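Local coordinates for predicted ATPase of the ABC class (Vibrio vulnificus, PDB 5D6A), which binds the ATP analogue AMP-PNP and probably hydrolyses ATP as an ABC-class ATPase, although its cellular role is not established, at residues 85-90 with 131-136; 208-213 with 276-281; 307-312 with 343-348; 512-517 with 549-554. One frame throughout, in Å; residues are numbered along the deposited sequence.

Interaction 1 of 4, residues 85-90 with 131-136; sequences SWLKEE and VLFTEE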
loop_
_atom_site.group_PDB
_atom_site.type_symbol
_atom_site.label_atom_id
_atom_site.label_comp_id
_atom_site.label_asym_id
_atom_site.label_seq_id
_atom_site.Cartn_x
_atom_site.Cartn_y
_atom_site.Cartn_z
ATOM N N SER A 85 11.564 -8.909 41.532
ATOM C CA SER A 85 10.403 -9.701 41.952
ATOM C C SER A 85 9.214 -8.810 42.303
ATOM O O SER A 85 8.060 -9.196 42.111
ATOM C CB SER A 85 10.755 -10.573 43.159
ATOM O OG SER A 85 11.799 -11.475 42.846
ATOM N N TRP A 86 9.511 -7.624 42.825
ATOM C CA TRP A 86 8.478 -6.661 43.202
ATOM C C TRP A 86 7.527 -6.312 42.045
ATOM O O TRP A 86 6.377 -5.939 42.285
ATOM C CB TRP A 86 9.127 -5.391 43.761
ATOM C CG TRP A 86 10.049 -4.719 42.796
ATOM C CD1 TRP A 86 11.360 -5.019 42.567
ATOM C CD2 TRP A 86 9.729 -3.628 41.931
ATOM N NE1 TRP A 86 11.877 -4.183 41.609
ATOM C CE2 TRP A 86 10.896 -3.319 41.201
ATOM C CE3 TRP A 86 8.569 -2.878 41.701
ATOM C CZ2 TRP A 86 10.939 -2.293 40.257
ATOM C CZ3 TRP A 86 8.611 -1.860 40.765
ATOM C CH2 TRP A 86 9.789 -1.577 40.052
ATOM N N LEU A 87 8.003 -6.439 40.804
ATOM C CA LEU A 87 7.176 -6.151 39.617
ATOM C C LEU A 87 5.915 -7.012 39.549
ATOM O O LEU A 87 4.902 -6.586 38.998
ATOM C CB LEU A 87 7.975 -6.356 38.321
ATOM C CG LEU A 87 9.121 -5.396 37.997
ATOM C CD1 LEU A 87 9.855 -5.855 36.750
ATOM C CD2 LEU A 87 8.608 -3.978 37.810
ATOM N N LYS A 88 5.988 -8.222 40.103
ATOM C CA LYS A 88 4.855 -9.154 40.106
ATOM C C LYS A 88 3.671 -8.625 40.910
ATOM O O LYS A 88 2.538 -9.060 40.708
ATOM C CB LYS A 88 5.292 -10.517 40.661
ATOM C CG LYS A 88 6.375 -11.197 39.834
ATOM C CD LYS A 88 6.979 -12.402 40.535
ATOM C CE LYS A 88 5.990 -13.539 40.708
ATOM N NZ LYS A 88 6.654 -14.720 41.326
ATOM N N GLU A 89 3.935 -7.682 41.811
ATOM C CA GLU A 89 2.887 -7.108 42.647
ATOM C C GLU A 89 2.375 -5.766 42.110
ATOM O O GLU A 89 1.588 -5.090 42.772
ATOM C CB GLU A 89 3.390 -6.957 44.085
ATOM C CG GLU A 89 3.902 -8.255 44.707
ATOM C CD GLU A 89 2.844 -9.350 44.802
ATOM O OE1 GLU A 89 1.634 -9.049 44.681
ATOM O OE2 GLU A 89 3.224 -10.521 45.016
ATOM N N GLU A 90 2.828 -5.391 40.914
ATOM C CA GLU A 90 2.386 -4.160 40.259
ATOM C C GLU A 90 1.246 -4.502 39.305
ATOM O O GLU A 90 1.015 -5.672 39.002
ATOM C CB GLU A 90 3.540 -3.514 39.485
ATOM C CG GLU A 90 4.696 -3.036 40.358
ATOM C CD GLU A 90 4.320 -1.868 41.257
ATOM O OE1 GLU A 90 3.338 -1.161 40.946
ATOM O OE2 GLU A 90 5.015 -1.649 42.270
ATOM N N VAL A 131 9.685 -10.009 25.367
ATOM C CA VAL A 131 9.955 -10.073 26.801
ATOM C C VAL A 131 8.665 -10.497 27.513
ATOM O O VAL A 131 7.662 -9.784 27.468
ATOM C CB VAL A 131 10.447 -8.729 27.369
ATOM C CG1 VAL A 131 10.659 -8.831 28.876
ATOM C CG2 VAL A 131 11.734 -8.300 26.683
ATOM N N LEU A 132 8.702 -11.654 28.167
ATOM C CA LEU A 132 7.538 -12.192 28.866
ATOM C C LEU A 132 7.799 -12.447 30.345
ATOM O O LEU A 132 8.910 -12.819 30.726
ATOM C CB LEU A 132 7.138 -13.524 28.228
ATOM C CG LEU A 132 6.678 -13.496 26.774
ATOM C CD1 LEU A 132 6.560 -14.911 26.230
ATOM C CD2 LEU A 132 5.360 -12.746 26.649
ATOM N N PHE A 133 6.771 -12.238 31.172
ATOM C CA PHE A 133 6.857 -12.539 32.604
ATOM C C PHE A 133 6.006 -13.758 32.913
ATOM O O PHE A 133 4.981 -13.994 32.278
ATOM C CB PHE A 133 6.373 -11.397 33.516
ATOM C CG PHE A 133 7.222 -10.154 33.487
ATOM C CD1 PHE A 133 8.597 -10.217 33.317
ATOM C CD2 PHE A 133 6.650 -8.921 33.764
ATOM C CE1 PHE A 133 9.365 -9.064 33.326
ATOM C CE2 PHE A 133 7.416 -7.767 33.790
ATOM C CZ PHE A 133 8.774 -7.839 33.567
ATOM N N THR A 134 6.448 -14.524 33.903
ATOM C CA THR A 134 5.735 -15.705 34.373
ATOM C C THR A 134 5.889 -15.705 35.885
ATOM O O THR A 134 6.404 -14.746 36.455
ATOM C CB THR A 134 6.323 -17.006 33.790
ATOM O OG1 THR A 134 7.652 -17.204 34.287
ATOM C CG2 THR A 134 6.352 -16.952 32.269
ATOM N N GLU A 135 5.442 -16.768 36.540
ATOM C CA GLU A 135 5.602 -16.867 37.985
ATOM C C GLU A 135 7.043 -17.266 38.303
ATOM O O GLU A 135 7.590 -16.871 39.334
ATOM C CB GLU A 135 4.617 -17.880 38.579
ATOM C CG GLU A 135 3.150 -17.500 38.408
ATOM C CD GLU A 135 2.775 -16.214 39.130
ATOM O OE1 GLU A 135 1.804 -15.552 38.697
ATOM O OE2 GLU A 135 3.451 -15.858 40.122
ATOM N N GLU A 136 7.659 -18.026 37.396
ATOM C CA GLU A 136 9.028 -18.499 37.584
ATOM C C GLU A 136 10.055 -17.399 37.333
ATOM O O GLU A 136 10.985 -17.227 38.120
ATOM C CB GLU A 136 9.338 -19.691 36.663
ATOM C CG GLU A 136 8.454 -20.919 36.845
ATOM C CD GLU A 136 7.039 -20.737 36.322
ATOM O OE1 GLU A 136 6.767 -19.726 35.638
ATOM O OE2 GLU A 136 6.195 -21.621 36.587
#
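Lys88 and Glu135 meet at the protein surface, where a long lysine chain spans the gap between two loops. From CB the chain runs through CG and CD without touching the 131-136 segment, then bends at chi3 (66°), which swings its last two atoms onto Glu135. CE comes first, 3.5 Å from Glu135 OE2. NZ then gives a hydrogen bond to the backbone carbonyl, 3.1 Å from Glu135 O, in the carbonyl plane and on a lone pair, with a C=O...N angle of 129°. The carboxylate is a looser partner: NZ lies 3.6 Å from Glu135 OE2, a long salt bridge. One ammonium group thus engages both the main chain and the side chain of a single residue. The segments belong to the N-terminal domain of the ABC-class ATPase family. Residues 85-90 are mostly a 3-10 turn ahead of helix 92-109; residues 131-136 comprise the short strand 131-133 and the turn into strand 137-144. Beside the polar pair, Leu87 CD1 rests 3.9 Å from Phe133 CZ, approaching the ring obliquely. Trp79 adjoins both pairs, touching Lys88, meeting the Phe133 ring and donating from NE1 to Thr134 O.

Interaction 2 of 4, residues 208-213 with 276-281; sequences SFVANG and NAIERS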
loop_
_atom_site.group_PDB
_atom_site.type_symbol
_atom_site.label_atom_id
_atom_site.label_comp_id
_atom_site.label_asym_id
_atom_site.label_seq_id
_atom_site.Cartn_x
_atom_site.Cartn_y
_atom_site.Cartn_z
ATOM N N SER A 208 -12.924 8.880 24.109
ATOM C CA SER A 208 -11.532 9.265 23.895
ATOM C C SER A 208 -11.183 10.477 24.757
ATOM O O SER A 208 -12.062 11.244 25.152
ATOM C CB SER A 208 -11.277 9.575 22.416
ATOM O OG SER A 208 -9.900 9.811 22.172
ATOM N N PHE A 209 -9.894 10.641 25.042
ATOM C CA PHE A 209 -9.411 11.744 25.864
ATOM C C PHE A 209 -8.051 12.252 25.387
ATOM O O PHE A 209 -7.074 11.505 25.382
ATOM C CB PHE A 209 -9.316 11.302 27.323
ATOM C CG PHE A 209 -8.680 12.319 28.227
ATOM C CD1 PHE A 209 -9.423 13.369 28.749
ATOM C CD2 PHE A 209 -7.339 12.218 28.570
ATOM C CE1 PHE A 209 -8.839 14.304 29.586
ATOM C CE2 PHE A 209 -6.749 13.148 29.406
ATOM C CZ PHE A 209 -7.499 14.194 29.916
ATOM N N VAL A 210 -8.000 13.527 25.000
ATOM C CA VAL A 210 -6.766 14.158 24.530
ATOM C C VAL A 210 -6.291 15.164 25.573
ATOM O O VAL A 210 -6.811 16.278 25.659
ATOM C CB VAL A 210 -6.971 14.881 23.184
ATOM C CG1 VAL A 210 -5.666 15.494 22.701
ATOM C CG2 VAL A 210 -7.516 13.920 22.140
ATOM N N ALA A 211 -5.299 14.766 26.360
ATOM C CA ALA A 211 -4.757 15.617 27.415
ATOM C C ALA A 211 -4.160 16.919 26.876
ATOM O O ALA A 211 -3.591 16.946 25.783
ATOM C CB ALA A 211 -3.700 14.851 28.199
ATOM N N ASN A 212 -4.304 17.998 27.642
ATOM C CA ASN A 212 -3.716 19.281 27.260
ATOM C C ASN A 212 -2.199 19.178 27.351
ATOM O O ASN A 212 -1.665 18.618 28.308
ATOM C CB ASN A 212 -4.220 20.424 28.154
ATOM C CG ASN A 212 -5.657 20.817 27.857
ATOM O OD1 ASN A 212 -6.219 20.447 26.826
ATOM N ND2 ASN A 212 -6.251 21.593 28.753
ATOM N N GLY A 213 -1.512 19.719 26.349
ATOM C CA GLY A 213 -0.056 19.669 26.298
ATOM C C GLY A 213 0.437 18.561 25.383
ATOM O O GLY A 213 1.644 18.335 25.267
ATOM N N ASN A 276 -6.068 11.089 13.623
ATOM C CA ASN A 276 -4.969 10.127 13.572
ATOM C C ASN A 276 -4.452 9.791 14.965
ATOM O O ASN A 276 -4.151 8.634 15.258
ATOM C CB ASN A 276 -3.825 10.647 12.698
ATOM C CG ASN A 276 -4.177 10.664 11.221
ATOM O OD1 ASN A 276 -5.094 9.972 10.774
ATOM N ND2 ASN A 276 -3.435 11.449 10.451
ATOM N N ALA A 277 -4.348 10.806 15.816
ATOM C CA ALA A 277 -3.886 10.607 17.183
ATOM C C ALA A 277 -4.897 9.769 17.956
ATOM O O ALA A 277 -4.523 8.917 18.763
ATOM C CB ALA A 277 -3.670 11.945 17.869
ATOM N N ILE A 278 -6.179 10.008 17.696
ATOM C CA ILE A 278 -7.245 9.266 18.356
ATOM C C ILE A 278 -7.240 7.805 17.909
ATOM O O ILE A 278 -7.266 6.907 18.750
ATOM C CB ILE A 278 -8.628 9.907 18.098
ATOM C CG1 ILE A 278 -8.698 11.288 18.756
ATOM C CG2 ILE A 278 -9.747 9.039 18.660
ATOM C CD1 ILE A 278 -9.963 12.059 18.447
ATOM N N GLU A 279 -7.180 7.568 16.598
ATOM C CA GLU A 279 -7.201 6.197 16.067
ATOM C C GLU A 279 -6.017 5.388 16.583
ATOM O O GLU A 279 -6.139 4.179 16.791
ATOM C CB GLU A 279 -7.193 6.172 14.529
ATOM C CG GLU A 279 -5.814 6.344 13.904
ATOM C CD GLU A 279 -5.832 6.365 12.392
ATOM O OE1 GLU A 279 -6.806 6.877 11.812
ATOM O OE2 GLU A 279 -4.849 5.901 11.781
ATOM N N ARG A 280 -4.876 6.051 16.776
ATOM C CA ARG A 280 -3.677 5.366 17.266
ATOM C C ARG A 280 -3.609 5.266 18.783
ATOM O O ARG A 280 -2.843 4.470 19.317
ATOM C CB ARG A 280 -2.405 6.000 16.705
ATOM C CG ARG A 280 -2.261 5.750 15.220
ATOM C CD ARG A 280 -0.818 5.756 14.766
ATOM N NE ARG A 280 -0.686 4.937 13.563
ATOM C CZ ARG A 280 -0.663 3.600 13.565
ATOM N NH1 ARG A 280 -0.780 2.913 14.702
ATOM N NH2 ARG A 280 -0.541 2.937 12.419
ATOM N N SER A 281 -4.422 6.057 19.472
ATOM C CA SER A 281 -4.459 6.006 20.930
ATOM C C SER A 281 -5.109 4.723 21.454
ATOM O O SER A 281 -5.301 4.575 22.659
ATOM C CB SER A 281 -5.147 7.245 21.493
ATOM O OG SER A 281 -4.376 8.400 21.197
#
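Ile278, near the C-terminal end of helix 271-280, probably the P-loop helix since the loop before it fits a Walker A pattern, packs on Ser208 and Val210 of strand 206-211 in a four-stranded antiparallel sheet. In ABC ATPases such a sheet accompanies the core sheet that carries the P-loop. Ile278 is the one residue of 276-281 that reaches the strand, and the two residues it meets lie on the same side of it. The CA atoms of Ser208 and Ile278 are 7.0 Å apart, and their side chains meet directly. The CG2 methyl of Ile278 lies 3.6 Å from Ser208 OG and 4.1 Å from Ser208 CB, a van der Waals contact that a hydroxyl can make while its polar needs are met elsewhere. Ser208 OG hydrogen-bonds with Thr296 OG1 and with Val295 O, both on the adjoining strand 294-296. Thr296 OG1 also bonds to Ile278 O, so the threonine links strand and helix from outside the two segments. With Ser208 OG turned away from its own backbone N (chi1 -174°), the same OG also lies 3.9 Å from CG1, the other branch of Ile278. That CG1 faces the second strand residue too, with Val210 CG2 the looser neighbour at 4.4 Å from Ile278 CG1.

Interaction 3 of 4, residues 307-312 with 343-348; sequences EGRCVH and QAAWLQ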
loop_
_atom_site.group_PDB
_atom_site.type_symbol
_atom_site.label_atom_id
_atom_site.label_comp_id
_atom_site.label_asym_id
_atom_site.label_seq_id
_atom_site.Cartn_x
_atom_site.Cartn_y
_atom_site.Cartn_z
ATOM N N GLU A 307 -11.001 -0.942 -2.368
ATOM C CA GLU A 307 -11.248 -1.309 -3.737
ATOM C C GLU A 307 -10.725 -2.725 -3.910
ATOM O O GLU A 307 -9.608 -3.034 -3.488
ATOM C CB GLU A 307 -10.501 -0.347 -4.669
ATOM C CG GLU A 307 -10.906 -0.404 -6.138
ATOM C CD GLU A 307 -12.279 0.199 -6.410
ATOM O OE1 GLU A 307 -12.947 0.663 -5.456
ATOM O OE2 GLU A 307 -12.685 0.219 -7.591
ATOM N N GLY A 308 -11.548 -3.594 -4.483
ATOM C CA GLY A 308 -11.139 -4.965 -4.769
ATOM C C GLY A 308 -11.183 -6.001 -3.661
ATOM O O GLY A 308 -10.881 -7.167 -3.911
ATOM N N ARG A 309 -11.558 -5.612 -2.445
ATOM C CA ARG A 309 -11.612 -6.579 -1.345
ATOM C C ARG A 309 -12.740 -7.591 -1.527
ATOM O O ARG A 309 -13.693 -7.355 -2.269
ATOM C CB ARG A 309 -11.794 -5.899 0.013
ATOM C CG ARG A 309 -13.099 -5.128 0.176
ATOM C CD ARG A 309 -13.480 -4.985 1.644
ATOM N NE ARG A 309 -13.855 -6.279 2.217
ATOM C CZ ARG A 309 -14.284 -6.470 3.465
ATOM N NH1 ARG A 309 -14.601 -7.694 3.867
ATOM N NH2 ARG A 309 -14.406 -5.456 4.311
ATOM N N CYS A 310 -12.616 -8.717 -0.832
ATOM C CA CYS A 310 -13.631 -9.753 -0.858
ATOM C C CYS A 310 -14.527 -9.568 0.362
ATOM O O CYS A 310 -14.107 -8.988 1.364
ATOM C CB CYS A 310 -12.991 -11.139 -0.839
ATOM S SG CYS A 310 -12.009 -11.489 0.640
ATOM N N VAL A 311 -15.765 -10.039 0.258
ATOM C CA VAL A 311 -16.740 -9.953 1.347
ATOM C C VAL A 311 -17.459 -11.290 1.395
ATOM O O VAL A 311 -17.886 -11.793 0.358
ATOM C CB VAL A 311 -17.760 -8.823 1.115
ATOM C CG1 VAL A 311 -18.793 -8.792 2.235
ATOM C CG2 VAL A 311 -17.046 -7.484 1.001
ATOM N N HIS A 312 -17.599 -11.861 2.589
ATOM C CA HIS A 312 -18.210 -13.187 2.723
ATOM C C HIS A 312 -19.575 -13.245 3.417
ATOM O O HIS A 312 -19.703 -12.900 4.590
ATOM C CB HIS A 312 -17.254 -14.120 3.463
ATOM C CG HIS A 312 -15.937 -14.311 2.777
ATOM N ND1 HIS A 312 -15.792 -15.093 1.652
ATOM C CD2 HIS A 312 -14.700 -13.854 3.082
ATOM C CE1 HIS A 312 -14.524 -15.096 1.283
ATOM N NE2 HIS A 312 -13.839 -14.353 2.135
ATOM N N GLN A 343 -17.236 -0.242 2.092
ATOM C CA GLN A 343 -17.297 0.527 3.323
ATOM C C GLN A 343 -18.500 0.084 4.149
ATOM O O GLN A 343 -18.405 -0.044 5.367
ATOM C CB GLN A 343 -17.314 2.032 3.044
ATOM C CG GLN A 343 -17.081 2.863 4.299
ATOM C CD GLN A 343 -16.667 4.298 4.006
ATOM O OE1 GLN A 343 -16.859 4.808 2.901
ATOM N NE2 GLN A 343 -16.090 4.958 5.007
ATOM N N ALA A 344 -19.622 -0.167 3.474
ATOM C CA ALA A 344 -20.836 -0.640 4.141
ATOM C C ALA A 344 -20.557 -1.990 4.802
ATOM O O ALA A 344 -20.950 -2.235 5.949
ATOM C CB ALA A 344 -21.977 -0.766 3.141
ATOM N N ALA A 345 -19.869 -2.858 4.066
ATOM C CA ALA A 345 -19.499 -4.166 4.573
ATOM C C ALA A 345 -18.614 -4.002 5.798
ATOM O O ALA A 345 -18.878 -4.602 6.835
ATOM C CB ALA A 345 -18.784 -4.965 3.499
ATOM N N TRP A 346 -17.579 -3.170 5.679
ATOM C CA TRP A 346 -16.648 -2.922 6.783
ATOM C C TRP A 346 -17.437 -2.479 8.009
ATOM O O TRP A 346 -17.204 -2.948 9.126
ATOM C CB TRP A 346 -15.655 -1.807 6.429
ATOM C CG TRP A 346 -14.407 -1.795 7.283
ATOM C CD1 TRP A 346 -14.279 -2.238 8.572
ATOM C CD2 TRP A 346 -13.143 -1.218 6.937
ATOM N NE1 TRP A 346 -12.998 -2.035 9.019
ATOM C CE2 TRP A 346 -12.283 -1.399 8.041
ATOM C CE3 TRP A 346 -12.645 -0.596 5.793
ATOM C CZ2 TRP A 346 -10.957 -0.975 8.032
ATOM C CZ3 TRP A 346 -11.329 -0.173 5.789
ATOM C CH2 TRP A 346 -10.502 -0.364 6.900
ATOM N N LEU A 347 -18.373 -1.560 7.786
ATOM C CA LEU A 347 -19.197 -1.030 8.863
ATOM C C LEU A 347 -19.919 -2.157 9.592
ATOM O O LEU A 347 -19.769 -2.315 10.805
ATOM C CB LEU A 347 -20.194 -0.001 8.313
ATOM C CG LEU A 347 -21.174 0.642 9.300
ATOM C CD1 LEU A 347 -20.460 1.218 10.506
ATOM C CD2 LEU A 347 -21.979 1.723 8.599
ATOM N N GLN A 348 -20.673 -2.953 8.841
ATOM C CA GLN A 348 -21.421 -4.065 9.417
ATOM C C GLN A 348 -20.500 -5.041 10.149
ATOM O O GLN A 348 -20.828 -5.510 11.238
ATOM C CB GLN A 348 -22.193 -4.808 8.328
ATOM C CG GLN A 348 -23.141 -5.864 8.871
ATOM C CD GLN A 348 -24.239 -5.272 9.741
ATOM O OE1 GLN A 348 -24.768 -4.194 9.454
ATOM N NE2 GLN A 348 -24.598 -5.984 10.800
#
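Val311 straddles Ala345 with its two methyls: CG1 and CG2 each lie 4.0 Å from Ala345 CB, so that the alanine methyl sits in the fork of the valine. Both side chains start out across the gap, and with so small a residue on the helix Val311 CA comes within 7.2 Å of Ala345 CA. Arg309, two residues back on the same side, approaches the next residue of the helix, Trp346, obliquely with its guanidinium group, Arg309 NH2 lying 4.1 Å from Trp346 N and 4.4 Å from Trp346 CB without bonding to either. Cys310 O and Glu349 together hold that group. With chi1 at 63° and a bend at chi3, Arg309 curls back and grips Cys310 O with NE and NH1, each at 2.9 Å. The acceptor is in the guanidinium plane, but NE approaches from above the carbonyl plane whereas NH1 lies within it. NH1 also forms a salt bridge to Glu349, one turn further along the helix; by balancing Arg309, Glu349 probably eases its closeness to Arg565, which makes a cation-pi contact with Trp346. Helix 339-352 leads to strand 357-361 of the core sheet and is probably the counterpart of the helix after the signature motif of ABC ATPases. Strand 311-312 borders it, with Val311 also touching Phe332 and Thr334 of strand 332-334, while helix 367-370 packs on Ala344 and Leu347.

Interaction 4 of 4, residues 512-517 with 549-554; sequences IGWVWY and GDLAKP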
loop_
_atom_site.group_PDB
_atom_site.type_symbol
_atom_site.label_atom_id
_atom_site.label_comp_id
_atom_site.label_asym_id
_atom_site.label_seq_id
_atom_site.Cartn_x
_atom_site.Cartn_y
_atom_site.Cartn_z
ATOM N N ILE A 512 -1.751 -12.604 14.353
ATOM C CA ILE A 512 -3.051 -12.833 13.723
ATOM C C ILE A 512 -3.021 -14.176 12.996
ATOM O O ILE A 512 -3.959 -14.969 13.095
ATOM C CB ILE A 512 -3.433 -11.689 12.752
ATOM C CG1 ILE A 512 -3.792 -10.422 13.543
ATOM C CG2 ILE A 512 -4.634 -12.081 11.897
ATOM C CD1 ILE A 512 -3.991 -9.184 12.693
ATOM N N GLY A 513 -1.932 -14.435 12.281
ATOM C CA GLY A 513 -1.782 -15.690 11.559
ATOM C C GLY A 513 -1.733 -16.884 12.495
ATOM O O GLY A 513 -2.272 -17.951 12.180
ATOM N N TRP A 514 -1.095 -16.720 13.652
ATOM C CA TRP A 514 -1.009 -17.825 14.609
ATOM C C TRP A 514 -2.309 -18.042 15.395
ATOM O O TRP A 514 -2.489 -19.088 16.016
ATOM C CB TRP A 514 0.227 -17.697 15.499
ATOM C CG TRP A 514 1.465 -17.968 14.703
ATOM C CD1 TRP A 514 2.358 -17.054 14.228
ATOM C CD2 TRP A 514 1.901 -19.244 14.218
ATOM N NE1 TRP A 514 3.342 -17.682 13.505
ATOM C CE2 TRP A 514 3.086 -19.028 13.484
ATOM C CE3 TRP A 514 1.414 -20.552 14.347
ATOM C CZ2 TRP A 514 3.797 -20.071 12.881
ATOM C CZ3 TRP A 514 2.119 -21.589 13.749
ATOM C CH2 TRP A 514 3.298 -21.341 13.023
ATOM N N VAL A 515 -3.212 -17.064 15.352
ATOM C CA VAL A 515 -4.524 -17.224 15.972
ATOM C C VAL A 515 -5.341 -18.080 15.017
ATOM O O VAL A 515 -6.046 -18.993 15.435
ATOM C CB VAL A 515 -5.231 -15.879 16.221
ATOM C CG1 VAL A 515 -6.697 -16.093 16.572
ATOM C CG2 VAL A 515 -4.518 -15.106 17.320
ATOM N N TRP A 516 -5.225 -17.773 13.727
ATOM C CA TRP A 516 -5.895 -18.534 12.668
ATOM C C TRP A 516 -5.483 -19.997 12.780
ATOM O O TRP A 516 -6.317 -20.897 12.695
ATOM C CB TRP A 516 -5.475 -17.988 11.301
ATOM C CG TRP A 516 -6.027 -16.625 10.962
ATOM C CD1 TRP A 516 -6.580 -15.716 11.820
ATOM C CD2 TRP A 516 -5.940 -15.972 9.695
ATOM N NE1 TRP A 516 -6.918 -14.570 11.144
ATOM C CE2 TRP A 516 -6.523 -14.695 9.840
ATOM C CE3 TRP A 516 -5.451 -16.353 8.442
ATOM C CZ2 TRP A 516 -6.632 -13.799 8.781
ATOM C CZ3 TRP A 516 -5.558 -15.461 7.390
ATOM C CH2 TRP A 516 -6.145 -14.196 7.566
ATOM N N TYR A 517 -4.186 -20.216 12.986
ATOM C CA TYR A 517 -3.628 -21.559 13.131
ATOM C C TYR A 517 -4.339 -22.327 14.241
ATOM O O TYR A 517 -4.550 -23.530 14.128
ATOM C CB TYR A 517 -2.119 -21.484 13.413
ATOM C CG TYR A 517 -1.440 -22.832 13.568
ATOM C CD1 TYR A 517 -1.021 -23.556 12.454
ATOM C CD2 TYR A 517 -1.205 -23.377 14.829
ATOM C CE1 TYR A 517 -0.399 -24.786 12.589
ATOM C CE2 TYR A 517 -0.582 -24.606 14.975
ATOM C CZ TYR A 517 -0.181 -25.310 13.853
ATOM O OH TYR A 517 0.434 -26.533 13.993
ATOM N N GLY A 549 9.832 -14.735 19.086
ATOM C CA GLY A 549 10.053 -13.473 19.786
ATOM C C GLY A 549 9.461 -12.267 19.075
ATOM O O GLY A 549 9.517 -11.150 19.592
ATOM N N ASP A 550 8.888 -12.491 17.893
ATOM C CA ASP A 550 8.294 -11.407 17.104
ATOM C C ASP A 550 6.773 -11.553 16.975
ATOM O O ASP A 550 6.227 -11.642 15.870
ATOM C CB ASP A 550 8.977 -11.295 15.726
ATOM C CG ASP A 550 9.057 -12.625 14.986
ATOM O OD1 ASP A 550 8.756 -13.676 15.590
ATOM O OD2 ASP A 550 9.441 -12.620 13.795
ATOM N N LEU A 551 6.108 -11.571 18.128
ATOM C CA LEU A 551 4.654 -11.667 18.214
ATOM C C LEU A 551 4.125 -10.645 19.228
ATOM O O LEU A 551 4.731 -10.432 20.283
ATOM C CB LEU A 551 4.234 -13.072 18.648
ATOM C CG LEU A 551 4.574 -14.246 17.725
ATOM C CD1 LEU A 551 4.267 -15.564 18.418
ATOM C CD2 LEU A 551 3.820 -14.143 16.407
ATOM N N ALA A 552 2.998 -10.015 18.894
ATOM C CA ALA A 552 2.355 -9.022 19.761
ATOM C C ALA A 552 0.853 -9.282 19.787
ATOM O O ALA A 552 0.253 -9.528 18.738
ATOM C CB ALA A 552 2.638 -7.621 19.252
ATOM N N LYS A 553 0.244 -9.228 20.973
ATOM C CA LYS A 553 -1.190 -9.493 21.091
ATOM C C LYS A 553 -2.005 -8.579 20.188
ATOM O O LYS A 553 -1.954 -7.357 20.332
ATOM C CB LYS A 553 -1.698 -9.345 22.531
ATOM C CG LYS A 553 -3.214 -9.537 22.628
ATOM C CD LYS A 553 -3.790 -9.341 24.021
ATOM C CE LYS A 553 -3.349 -10.434 24.972
ATOM N NZ LYS A 553 -4.065 -10.368 26.276
ATOM N N PRO A 554 -2.765 -9.173 19.253
ATOM C CA PRO A 554 -3.608 -8.399 18.365
ATOM C C PRO A 554 -5.009 -8.264 18.939
ATOM O O PRO A 554 -5.395 -9.053 19.801
ATOM C CB PRO A 554 -3.655 -9.268 17.116
ATOM C CG PRO A 554 -3.622 -10.660 17.653
ATOM C CD PRO A 554 -2.832 -10.612 18.936
#
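Pro554 is the residue most buried by this contact, and it packs against Ile512. Its CB lies 3.8 Å from Ile512 CG1 and its CG 4.1 Å from that same atom, so one methylene of the isoleucine lies alongside the pyrrolidine ring. The two side chains run past each other in opposite senses. CG1 reaches the ring because it stands anti to the isoleucine carbonyl carbon (chi1 -72°). A second pair lies along the loop, Leu551 against Trp514. Leu551 CD2 comes 3.9 Å from Trp514 CD1, the two side chains crossing at about a right angle and the methyl approaching the ring obliquely. Further along, Trp514 CZ3 lies over the centre of the Tyr517 ring, 3.7 Å above its plane, so the indole is in contact at both its five- and six-membered rings. The contact is wholly apolar; the loop's polar bonds turn to the N-terminal family region, Leu551 pairing by its backbone with Thr129 and Asp550 forming salt bridges to Arg72 and Arg143. Helix 506-519 thereby receives the extended loop that leads into helix 556-564, where Ala562 also touches Ile512, a loop-on-helix packing within the MRB1590-type C-terminal domain.

Along the chain the four contacts follow in series, none nested in or crossing another. Interaction 1 closes first, bracketing 40 residues that include helix 92-109 within the N-terminal domain. Interaction 2 then spans 62 residues, 25 of them in strands, and joins a beta-sheet to the helix after the P-loop. Interaction 3, also in the P-loop domain, closes a shorter loop of 30 residues between a short strand and helix 339-352. Interaction 4 ends the series, closing 31 residues in the C-terminal domain. Sequence order is not spatial order: interactions 1 and 4 come within about 6 Å at nearest atoms, whereas interactions 1 and 3 lie about 42 Å apart between centres, on opposite sides of the chain's centre.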